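Long-range contacts in lovastatin nonaketide synthase, polyketide synthase component (Aspergillus terreus, PDB 7CPX), which builds the nonaketide dihydromonacolin L on the way to lovastatin, condensing, methylating, reducing and dehydrating units taken from malonyl-CoA: residues 1729-1734 against 2317-2322; 1737-1742 against 2311-2316. The protein carries 2 engineered substitutions. All blocks are in the same frame, centred on the assembly; numbering follows the deposited sequence.

Interaction 1: 1729-1734 against 2317-2322; sequences NAWVQH and LAQQRV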
ATOM      1  N   ASN A1729     -57.583 -18.443  53.932  1.00119.30           N
ATOM      2  CA  ASN A1729     -56.139 -18.225  53.880  1.00119.30           C
ATOM      3  C   ASN A1729     -55.455 -19.353  53.112  1.00119.30           C
ATOM      4  O   ASN A1729     -54.538 -20.015  53.604  1.00119.30           O
ATOM      5  CB  ASN A1729     -55.560 -18.085  55.287  1.00119.30           C
ATOM      6  CG  ASN A1729     -54.336 -17.198  55.322  1.00119.30           C
ATOM      7  OD1 ASN A1729     -53.753 -16.887  54.284  1.00119.30           O
ATOM      8  ND2 ASN A1729     -53.939 -16.785  56.518  1.00119.30           N
ATOM      9  N   ALA A1730     -55.922 -19.572  51.883  1.00117.75           N
ATOM     10  CA  ALA A1730     -55.429 -20.689  51.084  1.00117.75           C
ATOM     11  C   ALA A1730     -53.929 -20.589  50.860  1.00117.75           C
ATOM     12  O   ALA A1730     -53.193 -21.568  51.032  1.00117.75           O
ATOM     13  CB  ALA A1730     -56.160 -20.727  49.743  1.00117.75           C
ATOM     14  N   TRP A1731     -53.453 -19.405  50.479  1.00111.79           N
ATOM     15  CA  TRP A1731     -52.065 -19.272  50.057  1.00111.79           C
ATOM     16  C   TRP A1731     -51.100 -19.342  51.231  1.00111.79           C
ATOM     17  O   TRP A1731     -49.932 -19.701  51.045  1.00111.79           O
ATOM     18  CB  TRP A1731     -51.881 -17.962  49.293  1.00111.79           C
ATOM     19  CG  TRP A1731     -52.663 -17.910  48.019  1.00111.79           C
ATOM     20  CD1 TRP A1731     -53.800 -17.196  47.784  1.00111.79           C
ATOM     21  CD2 TRP A1731     -52.373 -18.610  46.804  1.00111.79           C
ATOM     22  NE1 TRP A1731     -54.233 -17.403  46.499  1.00111.79           N
ATOM     23  CE2 TRP A1731     -53.374 -18.268  45.876  1.00111.79           C
ATOM     24  CE3 TRP A1731     -51.361 -19.490  46.411  1.00111.79           C
ATOM     25  CZ2 TRP A1731     -53.394 -18.775  44.581  1.00111.79           C
ATOM     26  CZ3 TRP A1731     -51.384 -19.991  45.124  1.00111.79           C
ATOM     27  CH2 TRP A1731     -52.393 -19.633  44.225  1.00111.79           C
ATOM     28  N   VAL A1732     -51.558 -19.019  52.441  1.00112.84           N
ATOM     29  CA  VAL A1732     -50.660 -18.935  53.587  1.00112.84           C
ATOM     30  C   VAL A1732     -50.895 -20.028  54.625  1.00112.84           C
ATOM     31  O   VAL A1732     -50.008 -20.269  55.458  1.00112.84           O
ATOM     32  CB  VAL A1732     -50.769 -17.553  54.261  1.00112.84           C
ATOM     33  CG1 VAL A1732     -49.582 -17.319  55.185  1.00112.84           C
ATOM     34  CG2 VAL A1732     -50.880 -16.460  53.211  1.00112.84           C
ATOM     35  N   GLN A1733     -52.054 -20.686  54.615  1.00115.02           N
ATOM     36  CA  GLN A1733     -52.366 -21.688  55.627  1.00115.02           C
ATOM     37  C   GLN A1733     -52.954 -22.982  55.084  1.00115.02           C
ATOM     38  O   GLN A1733     -52.835 -24.011  55.759  1.00115.02           O
ATOM     39  CB  GLN A1733     -53.346 -21.111  56.661  1.00115.02           C
ATOM     40  CG  GLN A1733     -52.849 -19.852  57.351  1.00115.02           C
ATOM     41  CD  GLN A1733     -51.600 -20.091  58.176  1.00115.02           C
ATOM     42  OE1 GLN A1733     -51.196 -21.232  58.395  1.00115.02           O
ATOM     43  NE2 GLN A1733     -50.981 -19.010  58.638  1.00115.02           N
ATOM     44  N   HIS A1734     -53.578 -22.977  53.907  1.00115.60           N
ATOM     45  CA  HIS A1734     -54.259 -24.152  53.364  1.00115.60           C
ATOM     46  C   HIS A1734     -53.851 -24.342  51.911  1.00115.60           C
ATOM     47  O   HIS A1734     -54.552 -23.900  50.990  1.00115.60           O
ATOM     48  CB  HIS A1734     -55.775 -24.015  53.501  1.00115.60           C
ATOM     49  CG  HIS A1734     -56.252 -24.015  54.919  1.00115.60           C
ATOM     50  ND1 HIS A1734     -56.806 -25.125  55.518  1.00115.60           N
ATOM     51  CD2 HIS A1734     -56.248 -23.043  55.862  1.00115.60           C
ATOM     52  CE1 HIS A1734     -57.129 -24.835  56.766  1.00115.60           C
ATOM     53  NE2 HIS A1734     -56.800 -23.577  57.000  1.00115.60           N
ATOM     54  N   LEU A2317     -47.611 -23.762  49.468  1.00107.11           N
ATOM     55  CA  LEU A2317     -46.675 -24.386  50.392  1.00107.11           C
ATOM     56  C   LEU A2317     -45.468 -23.489  50.618  1.00107.11           C
ATOM     57  O   LEU A2317     -45.005 -23.339  51.751  1.00107.11           O
ATOM     58  CB  LEU A2317     -46.237 -25.753  49.874  1.00107.11           C
ATOM     59  CG  LEU A2317     -45.371 -26.528  50.868  1.00107.11           C
ATOM     60  CD1 LEU A2317     -45.799 -27.980  50.936  1.00107.11           C
ATOM     61  CD2 LEU A2317     -43.901 -26.424  50.499  1.00107.11           C
ATOM     62  N   ALA A2318     -44.957 -22.866  49.555  1.00105.99           N
ATOM     63  CA  ALA A2318     -43.847 -21.931  49.719  1.00105.99           C
ATOM     64  C   ALA A2318     -44.251 -20.764  50.610  1.00105.99           C
ATOM     65  O   ALA A2318     -43.499 -20.350  51.500  1.00105.99           O
ATOM     66  CB  ALA A2318     -43.386 -21.420  48.354  1.00105.99           C
ATOM     67  N   GLN A2319     -45.446 -20.219  50.378  1.00109.23           N
ATOM     68  CA  GLN A2319     -45.893 -19.056  51.134  1.00109.23           C
ATOM     69  C   GLN A2319     -46.078 -19.393  52.609  1.00109.23           C
ATOM     70  O   GLN A2319     -45.628 -18.649  53.489  1.00109.23           O
ATOM     71  CB  GLN A2319     -47.190 -18.523  50.528  1.00109.23           C
ATOM     72  CG  GLN A2319     -46.984 -17.745  49.242  1.00109.23           C
ATOM     73  CD  GLN A2319     -48.212 -17.741  48.355  1.00109.23           C
ATOM     74  OE1 GLN A2319     -48.936 -18.733  48.276  1.00109.23           O
ATOM     75  NE2 GLN A2319     -48.450 -16.625  47.679  1.00109.23           N
ATOM     76  N   GLN A2320     -46.734 -20.517  52.903  1.00109.30           N
ATOM     77  CA  GLN A2320     -46.949 -20.912  54.289  1.00109.30           C
ATOM     78  C   GLN A2320     -45.665 -21.394  54.948  1.00109.30           C
ATOM     79  O   GLN A2320     -45.563 -21.362  56.179  1.00109.30           O
ATOM     80  CB  GLN A2320     -48.020 -22.002  54.366  1.00109.30           C
ATOM     81  CG  GLN A2320     -47.610 -23.331  53.759  1.00109.30           C
ATOM     82  CD  GLN A2320     -47.433 -24.412  54.803  1.00109.30           C
ATOM     83  OE1 GLN A2320     -46.311 -24.783  55.148  1.00109.30           O
ATOM     84  NE2 GLN A2320     -48.546 -24.929  55.312  1.00109.30           N
ATOM     85  N   ARG A2321     -44.689 -21.839  54.156  1.00106.52           N
ATOM     86  CA  ARG A2321     -43.390 -22.220  54.688  1.00106.52           C
ATOM     87  C   ARG A2321     -42.580 -20.992  55.075  1.00106.52           C
ATOM     88  O   ARG A2321     -41.884 -20.998  56.097  1.00106.52           O
ATOM     89  CB  ARG A2321     -42.653 -23.065  53.648  1.00106.52           C
ATOM     90  CG  ARG A2321     -41.262 -23.489  54.041  1.00106.52           C
ATOM     91  CD  ARG A2321     -40.683 -24.478  53.048  1.00106.52           C
ATOM     92  NE  ARG A2321     -39.253 -24.660  53.257  1.00106.52           N
ATOM     93  CZ  ARG A2321     -38.727 -25.510  54.129  1.00106.52           C
ATOM     94  NH1 ARG A2321     -39.488 -26.295  54.873  1.00106.52           N
ATOM     95  NH2 ARG A2321     -37.407 -25.568  54.261  1.00106.52           N
ATOM     96  N   VAL A2322     -42.658 -19.933  54.268  1.00106.56           N
ATOM     97  CA  VAL A2322     -42.063 -18.661  54.663  1.00106.56           C
ATOM     98  C   VAL A2322     -42.774 -18.106  55.889  1.00106.56           C
ATOM     99  O   VAL A2322     -42.135 -17.610  56.825  1.00106.56           O
ATOM    100  CB  VAL A2322     -42.095 -17.665  53.492  1.00106.56           C
ATOM    101  CG1 VAL A2322     -41.811 -16.257  53.988  1.00106.56           C
ATOM    102  CG2 VAL A2322     -41.086 -18.072  52.440  1.00106.56           C
TER
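Trp1731 and Gln2319 have matching first torsions: CG lies beside the backbone N and anti to the carbonyl carbon in both, at chi1 -64° and -76°. Beyond CG the glutamine chain runs extended, and its amide group reaches the base of the indole, where CD lies 3.8 Å from Trp1731 CB. It comes past CB and the CE3 edge and does not lie flat on the ring, the ring and amide planes being turned 74° apart. Trp1731 and Val1732 present their carbonyl groups to the helix. Gln2319 CB lies 3.0 Å from Trp1731 O, and the Val1732 CB points away from the helix, so the backbone of the loop does much of the meeting. Val1732 and Gln2320 are the closest pair in the backbone register, their CA atoms 4.3 Å apart. Inside the loop, Asn1729 O accepts bonds from Gln1733 N (2.8 Å) and His1734 N (3.1 Å), which keep the turn compact ahead of the helix that His1734 N-caps. The loop joins strand 1720-1728 to helix 1735-1750 in what is probably the structural subdomain of the ketoreductase, and Asp1760 of strand 1755-1761 holds Ala1730 N. Helix 2305-2323 belongs to the ketoreductase domain itself, and its Leu2317 packs on Val2270 and His2274 of helix 2256-2276.

Interaction 2: 1737-1742 against 2311-2316; sequences QASTIG and NCYLQA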
ATOM      1  N   GLN A1737     -56.532 -25.566  49.464  1.00119.81           N
ATOM      2  CA  GLN A1737     -57.390 -24.505  48.958  1.00119.81           C
ATOM      3  C   GLN A1737     -56.715 -23.760  47.817  1.00119.81           C
ATOM      4  O   GLN A1737     -57.382 -23.341  46.868  1.00119.81           O
ATOM      5  CB  GLN A1737     -57.748 -23.543  50.090  1.00119.81           C
ATOM      6  CG  GLN A1737     -58.431 -24.202  51.275  1.00119.81           C
ATOM      7  CD  GLN A1737     -58.709 -23.233  52.406  1.00119.81           C
ATOM      8  OE1 GLN A1737     -58.514 -22.026  52.269  1.00119.81           O
ATOM      9  NE2 GLN A1737     -59.162 -23.760  53.538  1.00119.81           N
ATOM     10  N   ALA A1738     -55.392 -23.603  47.879  1.00114.40           N
ATOM     11  CA  ALA A1738     -54.681 -22.942  46.790  1.00114.40           C
ATOM     12  C   ALA A1738     -54.618 -23.818  45.547  1.00114.40           C
ATOM     13  O   ALA A1738     -54.623 -23.301  44.426  1.00114.40           O
ATOM     14  CB  ALA A1738     -53.274 -22.562  47.234  1.00114.40           C
ATOM     15  N   SER A1739     -54.543 -25.137  45.720  1.00115.92           N
ATOM     16  CA  SER A1739     -54.638 -26.030  44.570  1.00115.92           C
ATOM     17  C   SER A1739     -55.992 -25.882  43.900  1.00115.92           C
ATOM     18  O   SER A1739     -56.094 -25.860  42.666  1.00115.92           O
ATOM     19  CB  SER A1739     -54.422 -27.476  45.003  1.00115.92           C
ATOM     20  OG  SER A1739     -53.460 -27.556  46.033  1.00115.92           O
ATOM     21  N   THR A1740     -57.048 -25.779  44.707  1.00119.46           N
ATOM     22  CA  THR A1740     -58.364 -25.490  44.151  1.00119.46           C
ATOM     23  C   THR A1740     -58.358 -24.150  43.429  1.00119.46           C
ATOM     24  O   THR A1740     -58.930 -24.016  42.342  1.00119.46           O
ATOM     25  CB  THR A1740     -59.420 -25.495  45.253  1.00119.46           C
ATOM     26  OG1 THR A1740     -59.286 -26.684  46.042  1.00119.46           O
ATOM     27  CG2 THR A1740     -60.814 -25.450  44.646  1.00119.46           C
ATOM     28  N   ILE A1741     -57.714 -23.145  44.022  1.00116.48           N
ATOM     29  CA  ILE A1741     -57.648 -21.830  43.393  1.00116.48           C
ATOM     30  C   ILE A1741     -56.983 -21.930  42.029  1.00116.48           C
ATOM     31  O   ILE A1741     -57.426 -21.306  41.062  1.00116.48           O
ATOM     32  CB  ILE A1741     -56.912 -20.836  44.310  1.00116.48           C
ATOM     33  CG1 ILE A1741     -57.792 -20.476  45.508  1.00116.48           C
ATOM     34  CG2 ILE A1741     -56.528 -19.588  43.531  1.00116.48           C
ATOM     35  CD1 ILE A1741     -57.076 -19.692  46.584  1.00116.48           C
ATOM     36  N   GLY A1742     -55.902 -22.704  41.932  1.00114.86           N
ATOM     37  CA  GLY A1742     -55.227 -22.866  40.653  1.00114.86           C
ATOM     38  C   GLY A1742     -56.069 -23.611  39.634  1.00114.86           C
ATOM     39  O   GLY A1742     -56.105 -23.247  38.453  1.00114.86           O
ATOM     40  N   ASN A2311     -49.140 -26.560  40.650  1.00108.71           N
ATOM     41  CA  ASN A2311     -48.221 -25.452  40.842  1.00108.71           C
ATOM     42  C   ASN A2311     -48.722 -24.479  41.909  1.00108.71           C
ATOM     43  O   ASN A2311     -47.918 -23.884  42.630  1.00108.71           O
ATOM     44  CB  ASN A2311     -47.987 -24.713  39.522  1.00108.71           C
ATOM     45  CG  ASN A2311     -47.216 -25.551  38.515  1.00108.71           C
ATOM     46  OD1 ASN A2311     -46.278 -26.249  38.873  1.00108.71           O
ATOM     47  ND2 ASN A2311     -47.610 -25.475  37.254  1.00108.71           N
ATOM     48  N   CYS A2312     -50.037 -24.303  42.021  1.00110.61           N
ATOM     49  CA  CYS A2312     -50.579 -23.430  43.052  1.00110.61           C
ATOM     50  C   CYS A2312     -50.457 -24.056  44.436  1.00110.61           C
ATOM     51  O   CYS A2312     -50.273 -23.336  45.422  1.00110.61           O
ATOM     52  CB  CYS A2312     -52.030 -23.077  42.738  1.00110.61           C
ATOM     53  SG  CYS A2312     -52.198 -21.907  41.369  1.00110.61           S
ATOM     54  N   TYR A2313     -50.539 -25.382  44.533  1.00108.58           N
ATOM     55  CA  TYR A2313     -50.183 -26.035  45.787  1.00108.58           C
ATOM     56  C   TYR A2313     -48.733 -25.739  46.133  1.00108.58           C
ATOM     57  O   TYR A2313     -48.400 -25.478  47.296  1.00108.58           O
ATOM     58  CB  TYR A2313     -50.404 -27.541  45.713  1.00108.58           C
ATOM     59  CG  TYR A2313     -50.254 -28.237  47.052  1.00108.58           C
ATOM     60  CD1 TYR A2313     -49.001 -28.475  47.595  1.00108.58           C
ATOM     61  CD2 TYR A2313     -51.365 -28.647  47.776  1.00108.58           C
ATOM     62  CE1 TYR A2313     -48.857 -29.101  48.816  1.00108.58           C
ATOM     63  CE2 TYR A2313     -51.230 -29.277  48.997  1.00108.58           C
ATOM     64  CZ  TYR A2313     -49.974 -29.502  49.512  1.00108.58           C
ATOM     65  OH  TYR A2313     -49.831 -30.129  50.729  1.00108.58           O
ATOM     66  N   LEU A2314     -47.853 -25.789  45.135  1.00105.63           N
ATOM     67  CA  LEU A2314     -46.454 -25.435  45.367  1.00105.63           C
ATOM     68  C   LEU A2314     -46.331 -24.003  45.876  1.00105.63           C
ATOM     69  O   LEU A2314     -45.596 -23.727  46.832  1.00105.63           O
ATOM     70  CB  LEU A2314     -45.653 -25.612  44.075  1.00105.63           C
ATOM     71  CG  LEU A2314     -44.946 -26.953  43.874  1.00105.63           C
ATOM     72  CD1 LEU A2314     -45.890 -28.116  44.115  1.00105.63           C
ATOM     73  CD2 LEU A2314     -44.353 -27.033  42.477  1.00105.63           C
ATOM     74  N   GLN A2315     -47.049 -23.076  45.241  1.00108.19           N
ATOM     75  CA  GLN A2315     -46.984 -21.672  45.640  1.00108.19           C
ATOM     76  C   GLN A2315     -47.444 -21.493  47.078  1.00108.19           C
ATOM     77  O   GLN A2315     -46.797 -20.799  47.870  1.00108.19           O
ATOM     78  CB  GLN A2315     -47.842 -20.819  44.708  1.00108.19           C
ATOM     79  CG  GLN A2315     -47.299 -20.658  43.305  1.00108.19           C
ATOM     80  CD  GLN A2315     -48.233 -19.864  42.414  1.00108.19           C
ATOM     81  OE1 GLN A2315     -49.322 -19.472  42.832  1.00108.19           O
ATOM     82  NE2 GLN A2315     -47.812 -19.622  41.179  1.00108.19           N
ATOM     83  N   ALA A2316     -48.574 -22.105  47.430  1.00109.11           N
ATOM     84  CA  ALA A2316     -49.102 -21.948  48.778  1.00109.11           C
ATOM     85  C   ALA A2316     -48.213 -22.622  49.809  1.00109.11           C
ATOM     86  O   ALA A2316     -48.075 -22.115  50.926  1.00109.11           O
ATOM     87  CB  ALA A2316     -50.516 -22.504  48.859  1.00109.11           C
TER
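Ser1739 OG is tied back to its own helix by a hydrogen bond to Pro1735 O, and in that position it meets the edge of Tyr2313, lying in the plane of the ring 2.9 Å from CD2. The contact is a helix-helix packing between helix 1735-1750 and helix 2305-2323 of the Rossmann-type ketoreductase. In short-chain dehydrogenases the corresponding helix commonly packs in a dimer interface; here the other side is filled by what is probably the structural subdomain of the same chain. The short axes run roughly antiparallel, at 138°, and come within 7.3 Å. Small residues permit this close approach: Ala1738, Ser1739 and Gly1742 on one helix, Cys2312 and Ala2316 on the other, with Tyr2313 standing to one side. Ala1738 CB meets Ala2316 CB at 3.2 Å, and Cys2312 CB lies against Ala1738 O. Tyr2313 also makes an edge-to-face ring contact with His1736 and packs on helix 2256-2276. Gly1742 O accepts a hydrogen bond from Ser2308 OG, a polar tie between the two helices next to the apolar packing. Beside it the thiol of Cys2312 lies against the glycine backbone, SG being 3.3 Å from Gly1742 CA.

How the interactions relate
Both contacts use helix 2305-2323, interaction 2 its middle and interaction 1 its C-terminal part, and on the other side they use a loop and the helix that directly follows it. Interaction 2 is entirely buried and depends on small side chains between two helices. Interaction 1, partly at the surface through Gln1733 and Gln2320, sets loop carbonyls and an indole against the long chain of Gln2319. Trp1731 joins the two: its CZ2 is 3.4 Å from Ile1741 CG2, and its ring also packs against Gln2315. Ala1730 CB completes the joint against Gln1737 and Ile1741. Together they form one continuous seam between the ketoreductase and its probable structural subdomain.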